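Local coordinates for protein salicylaldehyde dehydrogenase NahF (Pseudomonas putida, PDB 4JZ6) that probably oxidises salicylaldehyde to salicylate with NAD+ and water, a step of naphthalene degradation, as a member of the aldehyde dehydrogenase family, at residues Arg39-Pro42 and Val43-Glu46; Ala111-Ala114 and Gly115-His119; Glu192-Pro195 and Ala196-Leu200; Ile201-Cys204 and Val205-Gly209. All blocks are in the same frame, centred on the assembly; numbering follows the deposited sequence.

Interaction 1 of 4, residues Arg39-Pro42 and Val43-Glu46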
loop_
_atom_site.group_PDB
_atom_site.type_symbol
_atom_site.label_atom_id
_atom_site.label_comp_id
_atom_site.label_asym_id
_atom_site.label_seq_id
_atom_site.Cartn_x
_atom_site.Cartn_y
_atom_site.Cartn_z
ATOM N N ARG A 39 -0.637 -25.577 23.532
ATOM C CA ARG A 39 -0.770 -24.286 24.180
ATOM C C ARG A 39 -0.960 -24.570 25.662
ATOM O O ARG A 39 -2.055 -24.930 26.097
ATOM C CB ARG A 39 -1.966 -23.516 23.613
ATOM C CG ARG A 39 -2.381 -22.285 24.410
ATOM C CD ARG A 39 -1.210 -21.355 24.685
ATOM N NE ARG A 39 -1.626 -20.107 25.325
ATOM C CZ ARG A 39 -0.815 -19.338 26.051
ATOM N NH1 ARG A 39 0.450 -19.692 26.233
ATOM N NH2 ARG A 39 -1.265 -18.217 26.599
ATOM N N LYS A 40 0.118 -24.454 26.432
ATOM C CA LYS A 40 0.029 -24.646 27.871
ATOM C C LYS A 40 -0.343 -23.319 28.521
ATOM O O LYS A 40 -0.002 -22.252 28.009
ATOM C CB LYS A 40 1.355 -25.147 28.447
ATOM C CG LYS A 40 1.868 -26.460 27.869
ATOM C CD LYS A 40 3.284 -26.727 28.367
ATOM C CE LYS A 40 3.930 -27.911 27.664
ATOM N NZ LYS A 40 5.397 -27.985 27.955
ATOM N N HIS A 41 -1.054 -23.391 29.641
ATOM C CA HIS A 41 -1.373 -22.207 30.424
ATOM C C HIS A 41 -0.074 -21.568 30.903
ATOM O O HIS A 41 0.813 -22.260 31.409
ATOM C CB HIS A 41 -2.246 -22.596 31.615
ATOM C CG HIS A 41 -2.788 -21.430 32.383
ATOM N ND1 HIS A 41 -2.138 -20.887 33.468
ATOM C CD2 HIS A 41 -3.926 -20.714 32.226
ATOM C CE1 HIS A 41 -2.853 -19.885 33.950
ATOM N NE2 HIS A 41 -3.941 -19.759 33.214
ATOM N N PRO A 42 0.049 -20.244 30.734
ATOM C CA PRO A 42 1.301 -19.542 31.035
ATOM C C PRO A 42 1.714 -19.547 32.515
ATOM O O PRO A 42 2.885 -19.300 32.796
ATOM C CB PRO A 42 1.034 -18.117 30.539
ATOM C CG PRO A 42 -0.438 -17.986 30.532
ATOM C CD PRO A 42 -0.976 -19.336 30.193
ATOM N N VAL A 43 0.805 -19.830 33.447
ATOM C CA VAL A 43 1.224 -19.902 34.847
ATOM C C VAL A 43 1.151 -21.310 35.458
ATOM O O VAL A 43 1.995 -21.666 36.283
ATOM C CB VAL A 43 0.530 -18.825 35.755
ATOM C CG1 VAL A 43 -0.386 -17.922 34.940
ATOM C CG2 VAL A 43 -0.215 -19.460 36.918
ATOM N N SER A 44 0.173 -22.114 35.038
ATOM C CA SER A 44 -0.027 -23.446 35.626
ATOM C C SER A 44 0.716 -24.538 34.859
ATOM O O SER A 44 0.951 -25.633 35.390
ATOM C CB SER A 44 -1.519 -23.796 35.697
ATOM O OG SER A 44 -2.013 -24.206 34.431
ATOM N N SER A 45 1.068 -24.221 33.612
ATOM C CA SER A 45 1.717 -25.145 32.675
ATOM C C SER A 45 0.790 -26.259 32.188
ATOM O O SER A 45 1.209 -27.128 31.423
ATOM C CB SER A 45 3.017 -25.727 33.251
ATOM O OG SER A 45 3.949 -24.706 33.553
ATOM N N GLU A 46 -0.466 -26.227 32.626
ATOM C CA GLU A 46 -1.442 -27.231 32.216
ATOM C C GLU A 46 -1.780 -27.077 30.734
ATOM O O GLU A 46 -1.930 -25.961 30.232
ATOM C CB GLU A 46 -2.715 -27.133 33.064
ATOM C CG GLU A 46 -2.499 -27.284 34.581
ATOM C CD GLU A 46 -2.272 -28.723 35.036
ATOM O OE1 GLU A 46 -3.239 -29.518 35.031
ATOM O OE2 GLU A 46 -1.126 -29.053 35.412
#
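His-41 lies at the start of the loop of a beta-hairpin, strands 36-40 and 47-52, and its ring turns an edge to the backbone N of Ser-44. The side chain can be followed outward. His-41 CB meets Ser-44 OG at 3.3 Å. CG is set anti to the backbone N (chi1 -172°), and this swings the ring toward Val-43 and Ser-44. His-41 ND1 accepts a hydrogen bond from Ser-44 N at 3.1 Å, and that donor lies close to the ring plane. CE1 rests beside Val-43 CG1. At the tip, NE2 has a weak hydrogen bond to Asp-332. Pro-42 CD lies over one face of the ring, toward the rim.

The backbone of His-41 is held as well. His-41 N gives an almost straight bond to Glu-46 O, 2.8 Å at 170°. His-41 O accepts from Ser-45 N at 3.0 Å. Ser-45, with positive phi, lies in the reversal. Lys-40 runs past Ser-45 O with its CB, and its amine end leads away. The strand side is tied down by Arg-39, which reaches Val-345 O and Glu-106 O. Ser-44 closes an ST turn, in which Ser-44 OG accepts from Glu-46 N at 3.1 Å.

Interaction 2 of 4, residues Ala111-Ala114 and Gly115-His119. With NK (salicylaldehyde), chain B.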
loop_
_atom_site.group_PDB
_atom_site.type_symbol
_atom_site.label_atom_id
_atom_site.label_comp_id
_atom_site.label_asym_id
_atom_site.label_seq_id
_atom_site.Cartn_x
_atom_site.Cartn_y
_atom_site.Cartn_z
ATOM N N ALA A 111 -14.456 -12.541 30.741
ATOM C CA ALA A 111 -15.717 -12.631 30.011
ATOM C C ALA A 111 -16.033 -11.315 29.291
ATOM O O ALA A 111 -16.640 -11.309 28.222
ATOM C CB ALA A 111 -16.844 -13.011 30.947
ATOM N N LEU A 112 -15.622 -10.203 29.889
ATOM C CA LEU A 112 -15.814 -8.899 29.276
ATOM C C LEU A 112 -15.162 -8.857 27.893
ATOM O O LEU A 112 -15.828 -8.577 26.898
ATOM C CB LEU A 112 -15.235 -7.798 30.170
ATOM C CG LEU A 112 -15.240 -6.375 29.605
ATOM C CD1 LEU A 112 -16.662 -5.863 29.409
ATOM C CD2 LEU A 112 -14.459 -5.441 30.504
ATOM N N TRP A 113 -13.866 -9.160 27.842
ATOM C CA TRP A 113 -13.075 -9.073 26.613
ATOM C C TRP A 113 -13.467 -10.152 25.612
ATOM O O TRP A 113 -13.492 -9.913 24.400
ATOM C CB TRP A 113 -11.578 -9.163 26.950
ATOM C CG TRP A 113 -10.631 -9.169 25.771
ATOM C CD1 TRP A 113 -9.790 -10.182 25.397
ATOM C CD2 TRP A 113 -10.418 -8.107 24.829
ATOM N NE1 TRP A 113 -9.074 -9.820 24.279
ATOM C CE2 TRP A 113 -9.441 -8.551 23.912
ATOM C CE3 TRP A 113 -10.964 -6.829 24.666
ATOM C CZ2 TRP A 113 -8.998 -7.756 22.851
ATOM C CZ3 TRP A 113 -10.521 -6.040 23.609
ATOM C CH2 TRP A 113 -9.548 -6.505 22.720
ATOM N N ALA A 114 -13.774 -11.339 26.121
ATOM C CA ALA A 114 -14.200 -12.438 25.264
ATOM C C ALA A 114 -15.534 -12.100 24.620
ATOM O O ALA A 114 -15.689 -12.185 23.401
ATOM C CB ALA A 114 -14.306 -13.728 26.062
ATOM N N GLY A 115 -16.493 -11.712 25.454
ATOM C CA GLY A 115 -17.818 -11.357 24.991
ATOM C C GLY A 115 -17.768 -10.244 23.968
ATOM O O GLY A 115 -18.471 -10.292 22.958
ATOM N N PHE A 116 -16.931 -9.244 24.222
ATOM C CA PHE A 116 -16.748 -8.163 23.263
ATOM C C PHE A 116 -16.186 -8.677 21.939
ATOM O O PHE A 116 -16.623 -8.250 20.866
ATOM C CB PHE A 116 -15.834 -7.070 23.813
ATOM C CG PHE A 116 -15.379 -6.101 22.766
ATOM C CD1 PHE A 116 -14.132 -6.234 22.172
ATOM C CD2 PHE A 116 -16.214 -5.070 22.347
ATOM C CE1 PHE A 116 -13.713 -5.343 21.186
ATOM C CE2 PHE A 116 -15.802 -4.170 21.362
ATOM C CZ PHE A 116 -14.548 -4.307 20.783
ATOM N N ASN A 117 -15.210 -9.580 22.024
ATOM C CA ASN A 117 -14.578 -10.141 20.834
ATOM C C ASN A 117 -15.596 -10.803 19.929
ATOM O O ASN A 117 -15.531 -10.687 18.708
ATOM C CB ASN A 117 -13.487 -11.143 21.210
ATOM C CG ASN A 117 -12.095 -10.588 20.998
ATOM O OD1 ASN A 117 -11.545 -10.650 19.893
ATOM N ND2 ASN A 117 -11.517 -10.034 22.056
ATOM N N VAL A 118 -16.549 -11.492 20.540
ATOM C CA VAL A 118 -17.592 -12.149 19.771
ATOM C C VAL A 118 -18.493 -11.126 19.082
ATOM O O VAL A 118 -18.662 -11.172 17.860
ATOM C CB VAL A 118 -18.409 -13.108 20.643
ATOM C CG1 VAL A 118 -19.462 -13.821 19.814
ATOM C CG2 VAL A 118 -17.489 -14.116 21.275
ATOM N N HIS A 119 -19.057 -10.210 19.867
ATOM C CA HIS A 119 -19.891 -9.137 19.324
ATOM C C HIS A 119 -19.195 -8.442 18.160
ATOM O O HIS A 119 -19.776 -8.282 17.084
ATOM C CB HIS A 119 -20.227 -8.109 20.406
ATOM C CG HIS A 119 -21.201 -8.604 21.428
ATOM N ND1 HIS A 119 -22.250 -9.444 21.117
ATOM C CD2 HIS A 119 -21.282 -8.378 22.763
ATOM C CE1 HIS A 119 -22.932 -9.716 22.215
ATOM N NE2 HIS A 119 -22.369 -9.083 23.226
HETATM O OAH NK B . -4.837 -3.827 19.231
HETATM C CAD NK B . -5.343 -4.887 18.918
HETATM C CAA NK B . -6.778 -4.837 18.563
HETATM C CAC NK B . -7.270 -3.916 17.639
HETATM C CAG NK B . -8.630 -3.909 17.344
HETATM C CAI NK B . -9.489 -4.792 17.971
HETATM C CAE NK B . -9.003 -5.699 18.894
HETATM C CAB NK B . -7.641 -5.722 19.194
HETATM O OAF NK B . -7.109 -6.605 20.104
#
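The amide of Asn-117 stands over the indole of Trp-113, one helical turn away. Asn-117 ND2 is 3.2 Å from Trp-113 CE2 and sits above the face, displaced toward the rim. The two planes are nearly perpendicular, at 85°. ND2 is not bonded to the indole NE1. Asn-117 ND2 gives a hydrogen to Trp-113 O at 3.1 Å, from above the carbonyl plane, while Asn-117 N reaches the same oxygen from the opposite face. Two donors therefore grip this one carbonyl. Asn-117 OD1 takes the N-H groups of Ala-169 and Val-170, which fixes the rotation of the amide.

The contact lies in the first turns of helix 111-130, whose buried side carries Trp-113 into the salicylaldehyde pocket. The indole has CG anti to its N (chi1 177°) and extends toward the ligand. Trp-113 CZ2 meets the phenolic oxygen OAF of salicylaldehyde at 3.5 Å, with OAF at the ring edge. NE1 is hydrogen-bonded to Asn-166 O.

Phe-116 packs more loosely. Its ring is near parallel to the six-membered ring of Trp-113, but slid aside, with centroids 5.8 Å apart. The nearest atoms are Trp-113 CZ3 and Phe-116 CD1, at 3.9 Å. On the outer side Ala-111 and Leu-112 are exposed and contribute mainly carbonyls, though Leu-112 touches Pro-499 of the second subunit. Ala-111 O accepts from Gly-115 N at 2.8 Å.

Interaction 3 of 4, residues Glu192-Pro195 and Ala196-Leu200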
loop_
_atom_site.group_PDB
_atom_site.type_symbol
_atom_site.label_atom_id
_atom_site.label_comp_id
_atom_site.label_asym_id
_atom_site.label_seq_id
_atom_site.Cartn_x
_atom_site.Cartn_y
_atom_site.Cartn_z
ATOM N N GLU A 192 -0.156 -19.331 17.711
ATOM C CA GLU A 192 0.277 -20.469 18.503
ATOM C C GLU A 192 -0.335 -20.445 19.904
ATOM O O GLU A 192 -0.446 -21.487 20.557
ATOM C CB GLU A 192 1.804 -20.514 18.590
ATOM C CG GLU A 192 2.425 -19.367 19.359
ATOM C CD GLU A 192 3.016 -18.302 18.461
ATOM O OE1 GLU A 192 2.444 -18.038 17.376
ATOM O OE2 GLU A 192 4.062 -17.733 18.845
ATOM N N PHE A 193 -0.730 -19.259 20.360
ATOM C CA PHE A 193 -1.296 -19.096 21.696
ATOM C C PHE A 193 -2.820 -19.237 21.694
ATOM O O PHE A 193 -3.452 -19.351 22.752
ATOM C CB PHE A 193 -0.916 -17.734 22.272
ATOM C CG PHE A 193 0.562 -17.520 22.406
ATOM C CD1 PHE A 193 1.316 -18.300 23.270
ATOM C CD2 PHE A 193 1.195 -16.524 21.685
ATOM C CE1 PHE A 193 2.680 -18.100 23.403
ATOM C CE2 PHE A 193 2.556 -16.316 21.811
ATOM C CZ PHE A 193 3.301 -17.105 22.672
ATOM N N SER A 194 -3.405 -19.226 20.501
ATOM C CA SER A 194 -4.855 -19.248 20.367
ATOM C C SER A 194 -5.378 -20.262 19.331
ATOM O O SER A 194 -6.212 -19.914 18.494
ATOM C CB SER A 194 -5.343 -17.833 20.034
ATOM O OG SER A 194 -6.483 -17.870 19.201
ATOM N N PRO A 195 -4.914 -21.527 19.389
ATOM C CA PRO A 195 -5.327 -22.408 18.293
ATOM C C PRO A 195 -6.767 -22.914 18.390
ATOM O O PRO A 195 -7.382 -23.166 17.353
ATOM C CB PRO A 195 -4.338 -23.571 18.394
ATOM C CG PRO A 195 -3.995 -23.627 19.814
ATOM C CD PRO A 195 -3.982 -22.208 20.305
ATOM N N ALA A 196 -7.296 -23.067 19.599
ATOM C CA ALA A 196 -8.674 -23.525 19.747
ATOM C C ALA A 196 -9.659 -22.451 19.306
ATOM O O ALA A 196 -10.677 -22.747 18.677
ATOM C CB ALA A 196 -8.954 -23.949 21.177
ATOM N N THR A 197 -9.350 -21.202 19.634
ATOM C CA THR A 197 -10.218 -20.087 19.283
ATOM C C THR A 197 -10.255 -19.856 17.779
ATOM O O THR A 197 -11.315 -19.623 17.199
ATOM C CB THR A 197 -9.753 -18.795 19.952
ATOM O OG1 THR A 197 -9.319 -19.080 21.283
ATOM C CG2 THR A 197 -10.886 -17.788 19.992
ATOM N N HIS A 198 -9.085 -19.915 17.153
ATOM C CA HIS A 198 -8.981 -19.713 15.714
ATOM C C HIS A 198 -9.569 -20.883 14.922
ATOM O O HIS A 198 -10.113 -20.703 13.832
ATOM C CB HIS A 198 -7.527 -19.454 15.328
ATOM C CG HIS A 198 -7.038 -18.106 15.741
ATOM N ND1 HIS A 198 -5.704 -17.763 15.744
ATOM C CD2 HIS A 198 -7.711 -17.003 16.154
ATOM C CE1 HIS A 198 -5.574 -16.511 16.144
ATOM N NE2 HIS A 198 -6.777 -16.027 16.398
ATOM N N ALA A 199 -9.462 -22.087 15.469
ATOM C CA ALA A 199 -10.120 -23.223 14.848
ATOM C C ALA A 199 -11.629 -23.019 14.958
ATOM O O ALA A 199 -12.372 -23.273 14.006
ATOM C CB ALA A 199 -9.699 -24.510 15.512
ATOM N N LEU A 200 -12.072 -22.538 16.119
ATOM C CA LEU A 200 -13.491 -22.306 16.359
ATOM C C LEU A 200 -14.088 -21.288 15.391
ATOM O O LEU A 200 -15.147 -21.528 14.804
ATOM C CB LEU A 200 -13.744 -21.863 17.802
ATOM C CG LEU A 200 -15.234 -21.713 18.137
ATOM C CD1 LEU A 200 -15.976 -23.004 17.829
ATOM C CD2 LEU A 200 -15.444 -21.299 19.582
#
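Ser-194 and Pro-195 give their carbonyls to the first turn of helix 195-208. Ala-199 N binds Pro-195 O at 3.0 Å, and His-198 N binds Ser-194 O at 3.2 Å. Ser-194 is the N-cap residue, but its side chain makes no capping bond. Ser-194 OG lies over the centre of one face of the His-198 ring, 3.4 Å from His-198 CD2. Ser-194 CB joins it in a CH-pi contact, 4.2 Å from the centroid of the His-198 ring.

The ring is placed by chi1 of His-198 (-73°), which puts CG beside the backbone N and brings the imidazole back over the start of the helix. ND1 is hydrogen-bonded to Ser-191 N, and NE2 has a weak bond to Thr-168 O. Phe-188 and this ring pack edge-to-face.

Farther out, Thr-197 CB touches Ser-194 OG at 3.5 Å. Pro-195 and Ala-196 pack against strand 47-52 and helix 96-107. Glu-106 of that helix binds Ala-196 N and Thr-197 OG1.

The N-H of Ala-196 is thus met by the carboxylate of Glu-106 rather than by the N-cap side chain. The negative charge of Glu-106 would probably be eased by the helix dipole.

Interaction 4 of 4, residues Ile201-Cys204 and Val205-Gly209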
loop_
_atom_site.group_PDB
_atom_site.type_symbol
_atom_site.label_atom_id
_atom_site.label_comp_id
_atom_site.label_asym_id
_atom_site.label_seq_id
_atom_site.Cartn_x
_atom_site.Cartn_y
_atom_site.Cartn_z
ATOM N N ILE A 201 -13.417 -20.153 15.225
ATOM C CA ILE A 201 -13.920 -19.130 14.320
ATOM C C ILE A 201 -13.995 -19.709 12.914
ATOM O O ILE A 201 -14.948 -19.459 12.180
ATOM C CB ILE A 201 -13.085 -17.809 14.374
ATOM C CG1 ILE A 201 -13.766 -16.705 13.566
ATOM C CG2 ILE A 201 -11.674 -18.014 13.869
ATOM C CD1 ILE A 201 -13.130 -15.352 13.730
ATOM N N THR A 202 -13.005 -20.523 12.564
ATOM C CA THR A 202 -13.010 -21.216 11.287
ATOM C C THR A 202 -14.246 -22.099 11.183
ATOM O O THR A 202 -14.960 -22.067 10.179
ATOM C CB THR A 202 -11.758 -22.094 11.110
ATOM O OG1 THR A 202 -10.583 -21.286 11.247
ATOM C CG2 THR A 202 -11.759 -22.766 9.737
ATOM N N GLN A 203 -14.497 -22.880 12.229
ATOM C CA GLN A 203 -15.646 -23.774 12.253
ATOM C C GLN A 203 -16.942 -23.006 12.004
ATOM O O GLN A 203 -17.819 -23.465 11.270
ATOM C CB GLN A 203 -15.722 -24.528 13.580
ATOM C CG GLN A 203 -16.839 -25.553 13.620
ATOM C CD GLN A 203 -17.058 -26.120 15.003
ATOM O OE1 GLN A 203 -16.219 -25.960 15.892
ATOM N NE2 GLN A 203 -18.192 -26.778 15.199
ATOM N N CYS A 204 -17.052 -21.829 12.607
ATOM C CA CYS A 204 -18.221 -20.993 12.404
ATOM C C CYS A 204 -18.421 -20.685 10.927
ATOM O O CYS A 204 -19.524 -20.827 10.395
ATOM C CB CYS A 204 -18.091 -19.704 13.202
ATOM S SG CYS A 204 -18.371 -19.946 14.956
ATOM N N VAL A 205 -17.342 -20.281 10.266
ATOM C CA VAL A 205 -17.390 -20.006 8.838
ATOM C C VAL A 205 -17.816 -21.248 8.052
ATOM O O VAL A 205 -18.598 -21.149 7.098
ATOM C CB VAL A 205 -16.042 -19.466 8.335
ATOM C CG1 VAL A 205 -16.084 -19.209 6.846
ATOM C CG2 VAL A 205 -15.706 -18.192 9.075
ATOM N N GLN A 206 -17.318 -22.413 8.465
ATOM C CA GLN A 206 -17.695 -23.667 7.820
ATOM C C GLN A 206 -19.196 -23.919 7.930
ATOM O O GLN A 206 -19.844 -24.277 6.946
ATOM C CB GLN A 206 -16.927 -24.856 8.407
ATOM C CG GLN A 206 -17.281 -26.191 7.743
ATOM C CD GLN A 206 -16.690 -27.403 8.460
ATOM O OE1 GLN A 206 -16.207 -27.300 9.590
ATOM N NE2 GLN A 206 -16.732 -28.562 7.800
ATOM N N GLU A 207 -19.742 -23.711 9.123
ATOM C CA GLU A 207 -21.154 -23.988 9.382
ATOM C C GLU A 207 -22.108 -22.959 8.773
ATOM O O GLU A 207 -23.315 -23.199 8.697
ATOM C CB GLU A 207 -21.410 -24.127 10.885
ATOM C CG GLU A 207 -20.556 -25.197 11.531
ATOM C CD GLU A 207 -20.900 -25.433 12.983
ATOM O OE1 GLU A 207 -21.727 -24.674 13.526
ATOM O OE2 GLU A 207 -20.346 -26.382 13.581
ATOM N N ALA A 208 -21.575 -21.816 8.351
ATOM C CA ALA A 208 -22.383 -20.833 7.637
ATOM C C ALA A 208 -22.570 -21.273 6.192
ATOM O O ALA A 208 -23.464 -20.789 5.491
ATOM C CB ALA A 208 -21.746 -19.469 7.694
ATOM N N GLY A 209 -21.716 -22.190 5.747
ATOM C CA GLY A 209 -21.881 -22.806 4.447
ATOM C C GLY A 209 -20.985 -22.273 3.347
ATOM O O GLY A 209 -21.315 -22.396 2.165
#
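Gln-203 NE2 donates to Glu-207 OE2 at 2.7 Å, the shortest polar bond between these two turns of helix. The side chains are one turn apart and cross at a slant. The amide and carboxylate planes stand 75° apart, and NE2 meets OE2 from above the carboxylate plane. Gln-203 is extended, with CG anti to its backbone N (chi1 -176°), while Glu-207 has CG beside its own N (chi1 -57°). These torsions bring the two ends together. Glu-207 CG passes 3.2 Å from Gln-203 O on the way. The other carboxylate oxygen, OE1, forms a salt bridge with Lys-95.

Beneath this pair the main chain is regular helix. Gln-206 N binds Thr-202 O at 2.9 Å, and Glu-207 N binds Gln-203 O. Val-205 N binds Ile-201 O at 3.2 Å. The bond from Ala-208 N to Cys-204 O is weak. Gly-209, with positive phi, closes the helix in a Schellman motif.

This helix is the crossover of the beta-alpha-beta unit of strands 186-189 and 215-218. Thr-202 and Val-205 pack on strand 215-218. Ile-201 lies on helices 78-94 and 170-181, and Cys-204 and Ala-208 lie on 78-94. Gln-206 OE1 accepts a hydrogen bond from Trp-28 NE1, which ties the helix to the N-terminal part of the chain.

Glu-207 thus shares its carboxylate between an amide donor and a lysine, which would probably help to keep it ionised.

How the interactions relate
From the N terminus, the four contacts follow in series; none nests within or crosses another. Interaction 1 closes the short loop between strands 36-40 and 47-52. Interaction 2 lies within helix 111-130, at the substrate pocket, and closes no loop. Interaction 3 forms where the loop after strand 186-189 enters helix 195-208, and interaction 4 continues that helix to its C-terminal end. Interactions 1 and 3 touch, through Arg-39 against Phe-193, Glu-192 and Pro-195, which joins the small N-terminal sheet to the loop and first residue of the crossover helix. Interaction 2 stays about 7 Å from interactions 3 and 4 at the nearest atoms. Helix 96-107 packs against both interactions 2 and 3.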